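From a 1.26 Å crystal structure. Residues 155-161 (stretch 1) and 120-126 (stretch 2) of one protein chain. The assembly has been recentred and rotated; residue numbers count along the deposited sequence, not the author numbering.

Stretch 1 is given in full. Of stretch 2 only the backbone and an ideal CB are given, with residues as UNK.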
# COMPACT_ATOMS: atom_id res chain seq x y z
N SER A 155 -9.06 7.46 -3.65
CA SER A 155 -9.08 6.32 -2.75
C SER A 155 -9.30 5.01 -3.51
O SER A 155 -9.77 4.98 -4.65
CB SER A 155 -10.19 6.47 -1.72
OG SER A 155 -11.47 6.47 -2.34
N PHE A 156 -8.97 3.92 -2.82
CA PHE A 156 -9.18 2.56 -3.30
C PHE A 156 -10.58 2.36 -3.85
O PHE A 156 -10.76 1.92 -5.00
CB PHE A 156 -8.91 1.65 -2.10
CG PHE A 156 -9.13 0.18 -2.33
CD1 PHE A 156 -8.75 -0.46 -3.50
CD2 PHE A 156 -9.68 -0.58 -1.30
CE1 PHE A 156 -8.94 -1.82 -3.65
CE2 PHE A 156 -9.87 -1.94 -1.44
CZ PHE A 156 -9.50 -2.56 -2.61
N TYR A 157 -11.61 2.66 -3.05
CA TYR A 157 -12.97 2.40 -3.50
C TYR A 157 -13.40 3.36 -4.61
O TYR A 157 -14.19 2.98 -5.47
CB TYR A 157 -13.94 2.38 -2.32
CG TYR A 157 -15.33 1.88 -2.68
CD1 TYR A 157 -15.51 0.70 -3.40
CD2 TYR A 157 -16.46 2.58 -2.28
CE1 TYR A 157 -16.77 0.25 -3.73
CE2 TYR A 157 -17.73 2.13 -2.60
CZ TYR A 157 -17.88 0.96 -3.32
OH TYR A 157 -19.13 0.51 -3.64
N ALA A 158 -12.89 4.59 -4.60
CA ALA A 158 -13.16 5.49 -5.72
C ALA A 158 -12.64 4.91 -7.03
O ALA A 158 -13.31 4.99 -8.07
CB ALA A 158 -12.52 6.86 -5.47
N LEU A 159 -11.46 4.28 -7.00
CA LEU A 159 -10.93 3.65 -8.20
C LEU A 159 -11.78 2.46 -8.63
O LEU A 159 -12.02 2.26 -9.82
CB LEU A 159 -9.48 3.22 -7.98
CG LEU A 159 -8.50 4.35 -7.66
CD1 LEU A 159 -7.09 3.80 -7.60
CD2 LEU A 159 -8.58 5.49 -8.66
N ILE A 160 -12.23 1.65 -7.67
CA ILE A 160 -13.11 0.52 -7.99
C ILE A 160 -14.38 1.01 -8.67
O ILE A 160 -14.79 0.49 -9.71
CB ILE A 160 -13.42 -0.31 -6.73
CG1 ILE A 160 -12.19 -1.08 -6.26
CG2 ILE A 160 -14.58 -1.27 -6.99
CD1 ILE A 160 -12.38 -1.76 -4.92
N LYS A 161 -15.01 2.04 -8.09
CA LYS A 161 -16.27 2.53 -8.64
C LYS A 161 -16.07 3.13 -10.03
O LYS A 161 -16.90 2.92 -10.93
CB LYS A 161 -16.91 3.54 -7.69
CG LYS A 161 -17.51 2.90 -6.45
CD LYS A 161 -18.25 3.92 -5.59
CE LYS A 161 -17.30 4.95 -5.01
NZ LYS A 161 -18.02 5.91 -4.12
N UNK A 120 -7.11 -6.93 4.85
CA UNK A 120 -8.50 -7.35 4.98
C UNK A 120 -9.45 -6.45 4.21
O UNK A 120 -10.33 -6.98 3.50
CB UNK A 120 -8.90 -7.38 6.46
N UNK A 121 -9.35 -5.12 4.26
CA UNK A 121 -10.22 -4.31 3.41
C UNK A 121 -10.03 -4.57 1.92
O UNK A 121 -11.02 -4.57 1.17
CB UNK A 121 -9.98 -2.83 3.70
N UNK A 122 -8.80 -4.82 1.47
CA UNK A 122 -8.60 -5.15 0.07
C UNK A 122 -9.30 -6.45 -0.31
O UNK A 122 -9.91 -6.54 -1.38
CB UNK A 122 -7.10 -5.25 -0.24
N UNK A 123 -9.22 -7.47 0.55
CA UNK A 123 -9.88 -8.73 0.24
C UNK A 123 -11.40 -8.61 0.31
O UNK A 123 -12.11 -9.26 -0.46
CB UNK A 123 -9.40 -9.82 1.20
N UNK A 124 -11.91 -7.78 1.23
CA UNK A 124 -13.35 -7.59 1.34
C UNK A 124 -13.91 -6.89 0.11
O UNK A 124 -14.93 -7.31 -0.44
CB UNK A 124 -13.69 -6.79 2.60
N UNK A 125 -13.26 -5.81 -0.33
CA UNK A 125 -13.73 -5.13 -1.53
C UNK A 125 -13.55 -5.99 -2.77
O UNK A 125 -14.37 -5.92 -3.69
CB UNK A 125 -12.99 -3.80 -1.71
N UNK A 126 -12.50 -6.83 -2.80
CA UNK A 126 -12.35 -7.80 -3.88
C UNK A 126 -13.53 -8.76 -3.91
O UNK A 126 -14.08 -9.05 -4.97
CB UNK A 126 -11.04 -8.58 -3.73

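The two helices run nearly parallel, their N-to-C directions 19° apart and their axes no closer than 11.6 Å, so side chains must fill the space between them. Stretch 1 offers the rings of F156 and Y157 and the aliphatic tip of I160.

Position 120 has an ideal CB with nothing of stretch 1 within 5.5 Å. Stretch 1 sets no demand here, and many residues would serve. It is Q120, whose NE2 is hydrogen-bonded elsewhere in the structure.

At position 121 the CA-to-CB bond points sideways, with the ideal CB 5.2 Å from F156 CE2. A small or medium apolar residue would fit, and phi, -60°, is compatible with proline. The residue is P121; its N, with no hydrogen to give, makes no bond to the preceding turn, and the helix kinks there. P121 O lies at the edge of the F156 ring, 3.9 Å from F156 CE2.

Position 122 also points sideways, and its ideal CB is 4.3 Å from F156 CZ. The aromatic ring already comes up to the backbone, F156 CE2 being 3.8 Å from the CA of 122, so a small apolar residue is a natural choice, though a longer one turned aside is not excluded. It is A122, whose methyl makes an apolar contact with the ring.

Position 123 points away, and stretch 1 would accept almost any residue here. It is M123, which makes no contact with it.

Position 124 points sideways, with no atom of stretch 1 near its ideal CB; a long polar chain is one of many possibilities. K124 is fully extended, and its end leads away.

Position 125 points toward stretch 1. Its ideal CB is 3.6 Å from F156 CE2 and 3.9 Å from I160 CD1, while Y157 CD1 is 5.4 Å off. Leucine or methionine could meet this apolar surface, but a face of the Y157 ring within reach also invites a long chain ending in a flat cation. R125 satisfies both demands. Its CD packs 3.6 Å from F156 CE2, and its guanidinium lies flat on Y157, the planes at 15° and R125 NH1 3.4 Å from Y157 CG. Stacking uses a face, so NE and NH2 can still bond in the plane, as they do elsewhere in the structure.

Position 126 points sideways, and stretch 1 sets little limit there. A short hydroxyl residue is one option, since it can reach back to a carbonyl of its own helix. S126 does so, OG donating to A122 O at 2.8 Å.

Stretch 2 120-126: QPAMKRS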
# COMPACT_ATOMS: atom_id res chain seq x y z
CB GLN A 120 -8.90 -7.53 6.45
CG GLN A 120 -8.10 -8.58 7.20
CD GLN A 120 -8.23 -9.97 6.63
OE1 GLN A 120 -9.23 -10.30 5.99
NE2 GLN A 120 -7.22 -10.80 6.86
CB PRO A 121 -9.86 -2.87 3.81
CG PRO A 121 -9.42 -3.01 5.24
CD PRO A 121 -8.65 -4.29 5.27
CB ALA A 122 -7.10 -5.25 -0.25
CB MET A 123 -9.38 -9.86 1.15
CG MET A 123 -7.89 -10.18 1.02
SD MET A 123 -7.32 -10.52 -0.66
CE MET A 123 -6.60 -8.95 -1.12
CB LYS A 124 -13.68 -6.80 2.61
CG LYS A 124 -15.16 -6.53 2.79
CD LYS A 124 -15.45 -5.71 4.04
CE LYS A 124 -16.94 -5.69 4.35
NZ LYS A 124 -17.25 -4.75 5.45
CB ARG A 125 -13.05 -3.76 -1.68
CG ARG A 125 -13.40 -2.76 -0.58
CD ARG A 125 -13.41 -1.32 -1.11
NE ARG A 125 -13.55 -0.32 -0.05
CZ ARG A 125 -14.71 0.14 0.40
NH1 ARG A 125 -15.85 -0.31 -0.11
NH2 ARG A 125 -14.74 1.05 1.36
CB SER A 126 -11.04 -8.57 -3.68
OG SER A 126 -9.92 -7.74 -3.88
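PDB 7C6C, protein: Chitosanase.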